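Local coordinates for protein putative enoyl-CoA hydratase/isomerase (Acinetobacter baumannii, PDB 3FDU) that probably acts on acyl-CoA thioesters as an enoyl-CoA hydratase or isomerase with the crotonase fold, at residues P101-V106 against A194-L199; I117-D122 against G145-L150; F74-N79 against E240-V245; V109-G114 against Q133-S138. The protein carries 4 engineered substitutions. All coordinates share one frame; numbering follows the deposited sequence.

Interaction 1 (P101-V106 against A194-L199)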
loop_
_atom_site.group_PDB
_atom_site.type_symbol
_atom_site.label_atom_id
_atom_site.label_comp_id
_atom_site.label_asym_id
_atom_site.label_seq_id
_atom_site.Cartn_x
_atom_site.Cartn_y
_atom_site.Cartn_z
ATOM N N PRO A 101 -11.298 -2.824 -19.222
ATOM C CA PRO A 101 -11.586 -2.698 -17.784
ATOM C C PRO A 101 -12.383 -3.943 -17.311
ATOM O O PRO A 101 -13.285 -4.423 -18.035
ATOM C CB PRO A 101 -12.435 -1.431 -17.695
ATOM C CG PRO A 101 -12.017 -0.585 -19.012
ATOM C CD PRO A 101 -11.895 -1.733 -20.023
ATOM N N LEU A 102 -12.019 -4.460 -16.130
ATOM C CA LEU A 102 -12.673 -5.636 -15.489
ATOM C C LEU A 102 -13.300 -5.171 -14.171
ATOM O O LEU A 102 -12.584 -4.691 -13.269
ATOM C CB LEU A 102 -11.653 -6.746 -15.209
ATOM C CG LEU A 102 -12.204 -8.026 -14.521
ATOM C CD1 LEU A 102 -13.349 -8.679 -15.349
ATOM C CD2 LEU A 102 -11.079 -9.045 -14.322
ATOM N N ILE A 103 -14.633 -5.260 -14.068
ATOM C CA ILE A 103 -15.310 -4.895 -12.851
ATOM C C ILE A 103 -15.873 -6.164 -12.239
ATOM O O ILE A 103 -16.379 -7.005 -12.965
ATOM C CB ILE A 103 -16.469 -3.887 -13.100
ATOM C CG1 ILE A 103 -15.961 -2.621 -13.839
ATOM C CG2 ILE A 103 -17.235 -3.555 -11.800
ATOM C CD1 ILE A 103 -17.105 -1.710 -14.305
ATOM N N ILE A 104 -15.763 -6.297 -10.907
ATOM C CA ILE A 104 -16.346 -7.414 -10.176
ATOM C C ILE A 104 -17.380 -6.896 -9.178
ATOM O O ILE A 104 -17.184 -5.858 -8.493
ATOM C CB ILE A 104 -15.265 -8.286 -9.496
ATOM C CG1 ILE A 104 -14.428 -8.976 -10.623
ATOM C CG2 ILE A 104 -15.942 -9.350 -8.551
ATOM C CD1 ILE A 104 -13.378 -9.999 -10.179
ATOM N N ALA A 105 -18.482 -7.609 -9.063
ATOM C CA ALA A 105 -19.494 -7.210 -8.094
ATOM C C ALA A 105 -19.729 -8.372 -7.127
ATOM O O ALA A 105 -20.021 -9.459 -7.574
ATOM C CB ALA A 105 -20.851 -6.838 -8.826
ATOM N N VAL A 106 -19.645 -8.127 -5.820
ATOM C CA VAL A 106 -19.683 -9.223 -4.844
ATOM C C VAL A 106 -20.930 -9.126 -3.945
ATOM O O VAL A 106 -21.203 -8.065 -3.393
ATOM C CB VAL A 106 -18.406 -9.177 -3.935
ATOM C CG1 VAL A 106 -18.427 -10.279 -2.867
ATOM C CG2 VAL A 106 -17.168 -9.344 -4.810
ATOM N N ALA A 194 -23.932 0.336 -14.049
ATOM C CA ALA A 194 -23.878 1.795 -14.372
ATOM C C ALA A 194 -22.454 2.283 -14.592
ATOM O O ALA A 194 -22.184 3.170 -15.432
ATOM C CB ALA A 194 -24.560 2.654 -13.279
ATOM N N THR A 195 -21.532 1.741 -13.793
ATOM C CA THR A 195 -20.126 2.034 -13.966
ATOM C C THR A 195 -19.634 1.501 -15.309
ATOM O O THR A 195 -18.915 2.200 -16.012
ATOM C CB THR A 195 -19.304 1.494 -12.754
ATOM O OG1 THR A 195 -19.866 2.029 -11.567
ATOM C CG2 THR A 195 -17.868 1.976 -12.752
ATOM N N ALA A 196 -19.966 0.259 -15.656
ATOM C CA ALA A 196 -19.559 -0.300 -16.948
ATOM C C ALA A 196 -20.086 0.578 -18.140
ATOM O O ALA A 196 -19.368 0.772 -19.105
ATOM C CB ALA A 196 -20.065 -1.709 -17.107
ATOM N N GLN A 197 -21.324 1.063 -18.042
ATOM C CA GLN A 197 -21.906 1.904 -19.098
ATOM C C GLN A 197 -21.160 3.232 -19.171
ATOM O O GLN A 197 -20.892 3.736 -20.272
ATOM C CB GLN A 197 -23.381 2.195 -18.807
ATOM C CG GLN A 197 -24.355 1.101 -19.235
ATOM C CD GLN A 197 -25.757 1.243 -18.579
ATOM O OE1 GLN A 197 -26.593 0.333 -18.659
ATOM N NE2 GLN A 197 -26.007 2.380 -17.933
ATOM N N HIS A 198 -20.852 3.825 -18.017
ATOM C CA HIS A 198 -20.048 5.046 -18.010
ATOM C C HIS A 198 -18.704 4.817 -18.704
ATOM O O HIS A 198 -18.284 5.618 -19.531
ATOM C CB HIS A 198 -19.852 5.578 -16.581
ATOM C CG HIS A 198 -18.898 6.748 -16.481
ATOM N ND1 HIS A 198 -19.065 7.917 -17.194
ATOM C CD2 HIS A 198 -17.816 6.951 -15.686
ATOM C CE1 HIS A 198 -18.109 8.772 -16.876
ATOM N NE2 HIS A 198 -17.342 8.210 -15.956
ATOM N N LEU A 199 -18.023 3.722 -18.387
ATOM C CA LEU A 199 -16.761 3.436 -19.048
ATOM C C LEU A 199 -16.928 3.209 -20.566
ATOM O O LEU A 199 -16.041 3.613 -21.328
ATOM C CB LEU A 199 -16.022 2.245 -18.399
ATOM C CG LEU A 199 -15.603 2.485 -16.938
ATOM C CD1 LEU A 199 -14.739 1.286 -16.375
ATOM C CD2 LEU A 199 -14.840 3.787 -16.852
#
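L199 N bonds to T195 O at 3.0 Å, a regular helix bond between two residues that both face P101-V106. This is helix-on-sheet packing in the crotonase fold. Segment 194-199 of helix 188-200 runs nearly antiparallel to strand 102-106 (168°), with the short axes 9.8 Å apart. The contact itself is apolar and buried. I103 carries most of it. Its CG1 stands anti to the carbonyl carbon, and CD1 then extends away from CA (chi2 171°). CD1 thus reaches the helix surface where T195, A196 and L199 meet. I103 CD1 comes 3.7 Å from A196 N and 4.1 Å from A196 CB. T195 CG2 touches the same methyl. The hydroxyl of T195 bonds back to T191 O, and T195 CG2 is the branch that meets I103.

The same helix face also rests on strands 52-57 and 123-126, which flank strand 102-106 in the sheet. F165 of a second subunit packs on both P101 and L199, so this end of the contact borders the subunit interface. P101 and L199 meet each other through P101 CB and L199 CD1, 3.8 Å apart. L199 CD1 also lies 4.3 Å from I103 CD1.

Interaction 2 (I117-D122 against G145-L150)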
loop_
_atom_site.group_PDB
_atom_site.type_symbol
_atom_site.label_atom_id
_atom_site.label_comp_id
_atom_site.label_asym_id
_atom_site.label_seq_id
_atom_site.Cartn_x
_atom_site.Cartn_y
_atom_site.Cartn_z
ATOM N N ILE A 117 -9.063 -13.226 -7.057
ATOM C CA ILE A 117 -9.467 -12.676 -8.341
ATOM C C ILE A 117 -9.761 -11.158 -8.259
ATOM O O ILE A 117 -9.591 -10.437 -9.247
ATOM C CB ILE A 117 -10.662 -13.449 -8.993
ATOM C CG1 ILE A 117 -10.723 -13.098 -10.484
ATOM C CG2 ILE A 117 -11.994 -13.055 -8.313
ATOM C CD1 ILE A 117 -10.958 -14.179 -11.418
ATOM N N LEU A 118 -10.154 -10.663 -7.079
ATOM C CA LEU A 118 -10.395 -9.220 -6.875
ATOM C C LEU A 118 -9.125 -8.425 -7.114
ATOM O O LEU A 118 -9.173 -7.254 -7.531
ATOM C CB LEU A 118 -10.880 -8.948 -5.439
ATOM C CG LEU A 118 -12.132 -9.732 -5.043
ATOM C CD1 LEU A 118 -12.522 -9.301 -3.647
ATOM C CD2 LEU A 118 -13.252 -9.475 -6.101
ATOM N N LEU A 119 -7.997 -9.050 -6.839
ATOM C CA LEU A 119 -6.695 -8.408 -7.055
ATOM C C LEU A 119 -6.309 -8.336 -8.528
ATOM O O LEU A 119 -5.325 -7.649 -8.878
ATOM C CB LEU A 119 -5.588 -9.132 -6.306
ATOM C CG LEU A 119 -5.758 -9.120 -4.782
ATOM C CD1 LEU A 119 -4.837 -10.237 -4.198
ATOM C CD2 LEU A 119 -5.478 -7.746 -4.147
ATOM N N GLN A 120 -7.039 -9.045 -9.385
ATOM C CA GLN A 120 -6.915 -8.819 -10.823
ATOM C C GLN A 120 -7.929 -7.831 -11.414
ATOM O O GLN A 120 -7.823 -7.470 -12.585
ATOM C CB GLN A 120 -6.995 -10.155 -11.611
ATOM C CG GLN A 120 -6.405 -11.396 -10.930
ATOM C CD GLN A 120 -5.021 -11.209 -10.400
ATOM O OE1 GLN A 120 -4.167 -10.553 -11.016
ATOM N NE2 GLN A 120 -4.776 -11.769 -9.232
ATOM N N ALA A 121 -8.971 -7.448 -10.676
ATOM C CA ALA A 121 -9.984 -6.560 -11.226
ATOM C C ALA A 121 -9.540 -5.108 -11.052
ATOM O O ALA A 121 -8.822 -4.804 -10.115
ATOM C CB ALA A 121 -11.367 -6.775 -10.512
ATOM N N ASP A 122 -10.022 -4.207 -11.921
ATOM C CA ASP A 122 -9.779 -2.778 -11.745
ATOM C C ASP A 122 -10.640 -2.103 -10.678
ATOM O O ASP A 122 -10.173 -1.208 -9.978
ATOM C CB ASP A 122 -9.985 -2.105 -13.093
ATOM C CG ASP A 122 -9.121 -2.744 -14.163
ATOM O OD1 ASP A 122 -7.893 -2.802 -13.937
ATOM O OD2 ASP A 122 -9.664 -3.238 -15.177
ATOM N N GLY A 145 -2.843 -16.488 -6.932
ATOM C CA GLY A 145 -3.246 -15.237 -7.580
ATOM C C GLY A 145 -2.295 -14.064 -7.408
ATOM O O GLY A 145 -2.650 -12.915 -7.672
ATOM N N GLY A 146 -1.077 -14.328 -6.946
ATOM C CA GLY A 146 -0.106 -13.270 -6.786
ATOM C C GLY A 146 -0.317 -12.510 -5.501
ATOM O O GLY A 146 0.290 -11.465 -5.304
ATOM N N ALA A 147 -1.166 -13.043 -4.617
ATOM C CA ALA A 147 -1.577 -12.337 -3.420
ATOM C C ALA A 147 -0.424 -12.098 -2.459
ATOM O O ALA A 147 -0.428 -11.095 -1.722
ATOM C CB ALA A 147 -2.718 -13.121 -2.699
ATOM N N SER A 148 0.569 -12.994 -2.451
ATOM C CA SER A 148 1.748 -12.733 -1.612
ATOM C C SER A 148 2.386 -11.389 -1.933
ATOM O O SER A 148 3.033 -10.809 -1.070
ATOM C CB SER A 148 2.815 -13.843 -1.706
ATOM O OG SER A 148 3.241 -13.994 -3.057
ATOM N N GLN A 149 2.201 -10.882 -3.145
ATOM C CA GLN A 149 2.711 -9.559 -3.487
ATOM C C GLN A 149 1.614 -8.517 -3.703
ATOM O O GLN A 149 1.723 -7.417 -3.166
ATOM C CB GLN A 149 3.680 -9.605 -4.722
ATOM C CG GLN A 149 4.988 -10.325 -4.394
ATOM C CD GLN A 149 5.968 -10.341 -5.588
ATOM O OE1 GLN A 149 5.932 -9.461 -6.427
ATOM N NE2 GLN A 149 6.819 -11.357 -5.647
ATOM N N LEU A 150 0.575 -8.862 -4.468
ATOM C CA LEU A 150 -0.545 -7.937 -4.734
ATOM C C LEU A 150 -1.363 -7.538 -3.501
ATOM O O LEU A 150 -1.760 -6.364 -3.378
ATOM C CB LEU A 150 -1.492 -8.491 -5.805
ATOM C CG LEU A 150 -0.835 -8.800 -7.162
ATOM C CD1 LEU A 150 -1.928 -9.423 -8.053
ATOM C CD2 LEU A 150 -0.268 -7.545 -7.772
#
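L119 enters the contact with its CB, 4.1 Å from L150 CD1 and nearly as close to L150 CB. Its CG lies anti to the carbonyl carbon (chi1 -63°), and the two methyls beyond it part. L119 CD1 goes to A147 CB, 3.9 Å away. L119 CD2 comes 4.0 Å from L150 O. One leucine thus spans the first turn of helix 147-155.

Q120 adds the polar link. The chain bends at chi2 (-50°), which sets CD; beyond it Q120 NE2 lies 2.9 Å from G145 O. The bond is bent at the hydrogen (134°). It uses a lone pair in the carbonyl plane of G145, while G145 O sits slightly out of the amide plane of Q120. NE2 also bonds to T116 O, so two carbonyls fix the rotation of the amide. L150 CD1 lies 3.9 Å from Q120 OE1, and the two side chains cross at about a right angle. G146 is the N-cap, and its carbonyl accepts from both Q149 N and L150 N.

The contact joins the turn between helix 113-116 and strand 123-126 of the crotonase core to the start of helix 147-155. Helix 87-97 packs on Q120, and helix 218-236 on S148 and Q149.

Interaction 3 (F74-N79 against E240-V245)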
loop_
_atom_site.group_PDB
_atom_site.type_symbol
_atom_site.label_atom_id
_atom_site.label_comp_id
_atom_site.label_asym_id
_atom_site.label_seq_id
_atom_site.Cartn_x
_atom_site.Cartn_y
_atom_site.Cartn_z
ATOM N N PHE A 74 -8.624 -34.320 -6.838
ATOM C CA PHE A 74 -7.368 -33.756 -7.330
ATOM C C PHE A 74 -6.150 -34.131 -6.475
ATOM O O PHE A 74 -5.081 -34.510 -7.022
ATOM C CB PHE A 74 -7.491 -32.228 -7.496
ATOM C CG PHE A 74 -6.354 -31.592 -8.254
ATOM C CD1 PHE A 74 -6.425 -31.423 -9.642
ATOM C CD2 PHE A 74 -5.248 -31.100 -7.579
ATOM C CE1 PHE A 74 -5.388 -30.784 -10.353
ATOM C CE2 PHE A 74 -4.203 -30.466 -8.270
ATOM C CZ PHE A 74 -4.280 -30.294 -9.661
ATOM N N VAL A 75 -6.292 -34.030 -5.154
ATOM C CA VAL A 75 -5.185 -34.324 -4.254
ATOM C C VAL A 75 -4.726 -35.808 -4.463
ATOM O O VAL A 75 -3.523 -36.126 -4.396
ATOM C CB VAL A 75 -5.574 -34.106 -2.775
ATOM C CG1 VAL A 75 -4.591 -34.888 -1.833
ATOM C CG2 VAL A 75 -5.616 -32.592 -2.420
ATOM N N GLN A 76 -5.680 -36.690 -4.723
ATOM C CA GLN A 76 -5.383 -38.094 -4.975
ATOM C C GLN A 76 -4.884 -38.428 -6.391
ATOM O O GLN A 76 -4.385 -39.522 -6.620
ATOM C CB GLN A 76 -6.589 -38.952 -4.622
ATOM C CG GLN A 76 -6.990 -38.809 -3.159
ATOM C CD GLN A 76 -8.284 -39.540 -2.845
ATOM O OE1 GLN A 76 -8.256 -40.720 -2.515
ATOM N NE2 GLN A 76 -9.409 -38.849 -2.945
ATOM N N ASN A 77 -5.009 -37.503 -7.332
ATOM C CA ASN A 77 -4.593 -37.709 -8.708
ATOM C C ASN A 77 -4.108 -36.391 -9.270
ATOM O O ASN A 77 -4.730 -35.860 -10.166
ATOM C CB ASN A 77 -5.778 -38.213 -9.570
ATOM C CG ASN A 77 -5.318 -38.774 -10.934
ATOM O OD1 ASN A 77 -4.126 -39.021 -11.146
ATOM N ND2 ASN A 77 -6.278 -38.997 -11.847
ATOM N N PRO A 78 -3.047 -35.816 -8.696
ATOM C CA PRO A 78 -2.693 -34.433 -9.062
ATOM C C PRO A 78 -2.214 -34.238 -10.508
ATOM O O PRO A 78 -1.540 -35.116 -11.050
ATOM C CB PRO A 78 -1.551 -34.065 -8.084
ATOM C CG PRO A 78 -1.043 -35.439 -7.550
ATOM C CD PRO A 78 -2.282 -36.322 -7.534
ATOM N N ASN A 79 -2.529 -33.092 -11.101
ATOM C CA ASN A 79 -1.968 -32.679 -12.407
ATOM C C ASN A 79 -0.438 -32.689 -12.270
ATOM O O ASN A 79 0.117 -32.137 -11.306
ATOM C CB ASN A 79 -2.540 -31.281 -12.733
ATOM C CG ASN A 79 -2.176 -30.748 -14.111
ATOM O OD1 ASN A 79 -1.020 -30.777 -14.550
ATOM N ND2 ASN A 79 -3.177 -30.128 -14.762
ATOM N N GLU A 240 1.131 -35.094 4.133
ATOM C CA GLU A 240 0.115 -34.845 5.151
ATOM C C GLU A 240 -1.251 -34.474 4.542
ATOM O O GLU A 240 -2.309 -34.798 5.107
ATOM C CB GLU A 240 0.626 -33.884 6.252
ATOM C CG GLU A 240 0.839 -32.434 5.852
ATOM C CD GLU A 240 2.246 -32.163 5.247
ATOM O OE1 GLU A 240 2.875 -33.117 4.703
ATOM O OE2 GLU A 240 2.697 -30.981 5.285
ATOM N N MET A 241 -1.251 -33.874 3.356
ATOM C CA MET A 241 -2.508 -33.520 2.691
ATOM C C MET A 241 -3.221 -34.790 2.211
ATOM O O MET A 241 -4.432 -34.966 2.408
ATOM C CB MET A 241 -2.254 -32.566 1.490
ATOM C CG MET A 241 -3.531 -32.100 0.747
ATOM S SD MET A 241 -4.694 -31.001 1.744
ATOM C CE MET A 241 -3.687 -29.602 1.792
ATOM N N LEU A 242 -2.479 -35.671 1.530
ATOM C CA LEU A 242 -3.037 -36.948 1.103
ATOM C C LEU A 242 -3.657 -37.792 2.277
ATOM O O LEU A 242 -4.734 -38.350 2.121
ATOM C CB LEU A 242 -1.967 -37.789 0.373
ATOM C CG LEU A 242 -2.460 -39.141 -0.173
ATOM C CD1 LEU A 242 -3.606 -38.972 -1.187
ATOM C CD2 LEU A 242 -1.259 -39.921 -0.895
ATOM N N GLU A 243 -2.978 -37.889 3.414
ATOM C CA GLU A 243 -3.478 -38.657 4.579
ATOM C C GLU A 243 -4.782 -38.059 5.045
ATOM O O GLU A 243 -5.771 -38.771 5.285
ATOM C CB GLU A 243 -2.516 -38.559 5.767
ATOM C CG GLU A 243 -1.128 -39.115 5.524
ATOM C CD GLU A 243 -0.890 -40.490 6.158
ATOM O OE1 GLU A 243 -1.489 -41.492 5.698
ATOM O OE2 GLU A 243 -0.070 -40.567 7.102
ATOM N N ALA A 244 -4.796 -36.729 5.157
ATOM C CA ALA A 244 -6.017 -36.052 5.600
ATOM C C ALA A 244 -7.175 -36.241 4.615
ATOM O O ALA A 244 -8.310 -36.498 5.021
ATOM C CB ALA A 244 -5.734 -34.615 5.881
ATOM N N VAL A 245 -6.913 -36.209 3.311
ATOM C CA VAL A 245 -7.994 -36.415 2.377
ATOM C C VAL A 245 -8.466 -37.877 2.424
ATOM O O VAL A 245 -9.684 -38.187 2.419
ATOM C CB VAL A 245 -7.624 -35.996 0.903
ATOM C CG1 VAL A 245 -8.700 -36.454 -0.042
ATOM C CG2 VAL A 245 -7.420 -34.444 0.792
#
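V75, in the last turn of helix 68-76, faces helix 239-248, with V75 CA and L242 CA 6.3 Å apart. V75 fills the middle of the contact. Its CG1 stands anti to the backbone N (chi1 160°) and meets the helix at two places. V75 CG1 is 3.9 Å from L242 CA on the backbone and 3.9 Å from V245 CG2. The second methyl, V75 CG2, turns to M241 and touches M241 CG at 3.8 Å. M241 comes in at about a right angle to V75. The chain of M241 bends at both chi2 and chi3, and M241 also packs on F71 and L141. V75 therefore lies against M241 and V245, residues one turn apart on the same helix.

Helix 239-248 is the last helix of the modelled chain. In this crotonase-fold protein it folds back onto a helix that follows strand 52-57 and precedes strand 102-106. The contact lies near the outside of the subunit, and no other chain of the assembly touches these two segments.

Q76 borders this apolar group of V75, M241 and V245 on its exposed side. Q76 CG touches L242 CD1 at 3.9 Å, and the two side chains cross at about a right angle. Farther out, Q76 NE2 passes 3.8 Å from V245 CG1 without a polar bond there. That nitrogen bonds instead to M72 O, within its own helix.

Interaction 4 (V109-G114 against Q133-S138)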
loop_
_atom_site.group_PDB
_atom_site.type_symbol
_atom_site.label_atom_id
_atom_site.label_comp_id
_atom_site.label_asym_id
_atom_site.label_seq_id
_atom_site.Cartn_x
_atom_site.Cartn_y
_atom_site.Cartn_z
ATOM N N VAL A 109 -20.961 -14.980 -0.235
ATOM C CA VAL A 109 -19.625 -15.585 -0.002
ATOM C C VAL A 109 -18.654 -15.256 -1.143
ATOM O O VAL A 109 -19.011 -15.298 -2.340
ATOM C CB VAL A 109 -19.677 -17.112 0.283
ATOM C CG1 VAL A 109 -20.517 -17.418 1.611
ATOM C CG2 VAL A 109 -20.209 -17.884 -0.920
ATOM N N ALA A 110 -17.417 -14.960 -0.758
ATOM C CA ALA A 110 -16.335 -14.755 -1.722
ATOM C C ALA A 110 -15.108 -15.309 -1.064
ATOM O O ALA A 110 -14.475 -14.617 -0.258
ATOM C CB ALA A 110 -16.154 -13.277 -1.972
ATOM N N ILE A 111 -14.764 -16.549 -1.406
ATOM C CA ILE A 111 -13.754 -17.330 -0.631
ATOM C C ILE A 111 -12.618 -17.794 -1.516
ATOM O O ILE A 111 -12.874 -18.212 -2.633
ATOM C CB ILE A 111 -14.439 -18.572 0.047
ATOM C CG1 ILE A 111 -15.441 -18.048 1.152
ATOM C CG2 ILE A 111 -13.407 -19.464 0.765
ATOM C CD1 ILE A 111 -16.338 -19.179 1.755
ATOM N N GLY A 112 -11.368 -17.630 -1.063
ATOM C CA GLY A 112 -10.191 -18.217 -1.734
ATOM C C GLY A 112 -9.943 -17.447 -3.019
ATOM O O GLY A 112 -9.609 -16.254 -2.993
ATOM N N ILE A 113 -10.131 -18.114 -4.157
ATOM C CA ILE A 113 -10.161 -17.408 -5.423
ATOM C C ILE A 113 -11.219 -16.266 -5.506
ATOM O O ILE A 113 -11.067 -15.356 -6.307
ATOM C CB ILE A 113 -10.413 -18.389 -6.584
ATOM C CG1 ILE A 113 -10.211 -17.643 -7.911
ATOM C CG2 ILE A 113 -11.834 -18.961 -6.517
ATOM C CD1 ILE A 113 -9.277 -18.314 -8.847
ATOM N N GLY A 114 -12.288 -16.324 -4.703
ATOM C CA GLY A 114 -13.264 -15.218 -4.632
ATOM C C GLY A 114 -12.644 -13.932 -4.104
ATOM O O GLY A 114 -13.108 -12.833 -4.461
ATOM N N GLN A 133 -13.033 -14.601 2.653
ATOM C CA GLN A 133 -12.052 -15.382 3.395
ATOM C C GLN A 133 -10.940 -15.841 2.459
ATOM O O GLN A 133 -11.199 -16.125 1.282
ATOM C CB GLN A 133 -12.726 -16.617 4.036
ATOM C CG GLN A 133 -11.741 -17.432 4.979
ATOM C CD GLN A 133 -12.412 -18.737 5.396
ATOM O OE1 GLN A 133 -13.375 -19.159 4.752
ATOM N NE2 GLN A 133 -11.948 -19.335 6.475
ATOM N N ILE A 134 -9.692 -15.862 2.968
ATOM C CA ILE A 134 -8.564 -16.514 2.289
ATOM C C ILE A 134 -8.151 -17.699 3.150
ATOM O O ILE A 134 -7.345 -17.571 4.071
ATOM C CB ILE A 134 -7.337 -15.558 2.182
ATOM C CG1 ILE A 134 -7.823 -14.145 1.825
ATOM C CG2 ILE A 134 -6.326 -16.042 1.081
ATOM C CD1 ILE A 134 -6.682 -13.165 1.580
ATOM N N PRO A 135 -8.724 -18.843 2.889
ATOM C CA PRO A 135 -8.563 -20.009 3.775
ATOM C C PRO A 135 -7.338 -20.855 3.494
ATOM O O PRO A 135 -7.167 -21.912 4.161
ATOM C CB PRO A 135 -9.817 -20.845 3.469
ATOM C CG PRO A 135 -10.124 -20.517 2.032
ATOM C CD PRO A 135 -9.705 -19.075 1.817
ATOM N N PHE A 136 -6.471 -20.424 2.562
ATOM C CA PHE A 136 -5.335 -21.273 2.127
ATOM C C PHE A 136 -4.493 -21.790 3.294
ATOM O O PHE A 136 -4.168 -22.977 3.360
ATOM C CB PHE A 136 -4.412 -20.551 1.076
ATOM C CG PHE A 136 -5.186 -19.945 -0.115
ATOM C CD1 PHE A 136 -6.136 -20.684 -0.805
ATOM C CD2 PHE A 136 -4.936 -18.637 -0.533
ATOM C CE1 PHE A 136 -6.857 -20.108 -1.888
ATOM C CE2 PHE A 136 -5.625 -18.088 -1.599
ATOM C CZ PHE A 136 -6.581 -18.814 -2.258
ATOM N N VAL A 137 -4.096 -20.932 4.218
ATOM C CA VAL A 137 -3.276 -21.457 5.338
ATOM C C VAL A 137 -3.961 -22.569 6.146
ATOM O O VAL A 137 -3.324 -23.583 6.521
ATOM C CB VAL A 137 -2.733 -20.324 6.244
ATOM C CG1 VAL A 137 -2.129 -20.930 7.557
ATOM C CG2 VAL A 137 -1.618 -19.539 5.458
ATOM N N SER A 138 -5.250 -22.393 6.447
ATOM C CA SER A 138 -5.920 -23.377 7.306
ATOM C C SER A 138 -6.252 -24.637 6.525
ATOM O O SER A 138 -6.446 -25.703 7.124
ATOM C CB SER A 138 -7.177 -22.787 7.988
ATOM O OG SER A 138 -8.030 -22.285 6.978
#
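I111 and Q133 pair in a parallel bridge, with both side chains on the same face of the small sheet. Q133 N donates to A110 O at 3.2 Å, and G112 N to Q133 O at 2.8 Å. The second bond is nearly straight, at 173°. I111 has CG1 anti to the carbonyl carbon (chi1 -67°). This leaves CG2 anti to the backbone N. I111 CG2 meets P135 CG at 3.7 Å. The two side chains cross at about a right angle. Q133 has CG anti to the backbone N and an extended chain beyond. OE1 bonds to K169 and NE2 to A167 O, so both ends of its amide are held; I111 CG2 lies 4.0 Å from Q133 OE1.

F136 has CG anti to the carbonyl carbon (chi1 -51°), and its ring tip reaches the backbone of G112, with CZ 3.7 Å from G112 CA. P135 CD is 3.6 Å from G112 N. S138 OG donates to P135 O at 3.0 Å, closing the turn after P135.

G112 is the N-cap of helix 113-116. In crotonase-fold enzymes the corresponding helix start gives one N-H of the oxyanion hole, probably also here. Strand 131-133 lies between strands 109-111 and 169-170, and the loop after it leads to helix 147-155.

How the interactions relate
Interaction 3 opens first, at 74-79, and closes last, at 240-245. Its loop encloses the other three contacts. Interaction 1 runs from 101-106 to 194-199 and nests inside it. Interactions 4 and 2 lie within interaction 1 and cross: 109-114, 117-122, 133-138 and 145-150 alternate along the chain. They tie the turns around helix 113-116 to the small sheet and to helix 147-155. Interactions 1 and 2 touch directly, with L102 N 2.8 Å from D122 OD2, a probable hydrogen bond between sheet and turn. Interaction 3 stands apart, about 38 Å from interaction 1 between centres, and joins the C-terminal helix to helix 68-76.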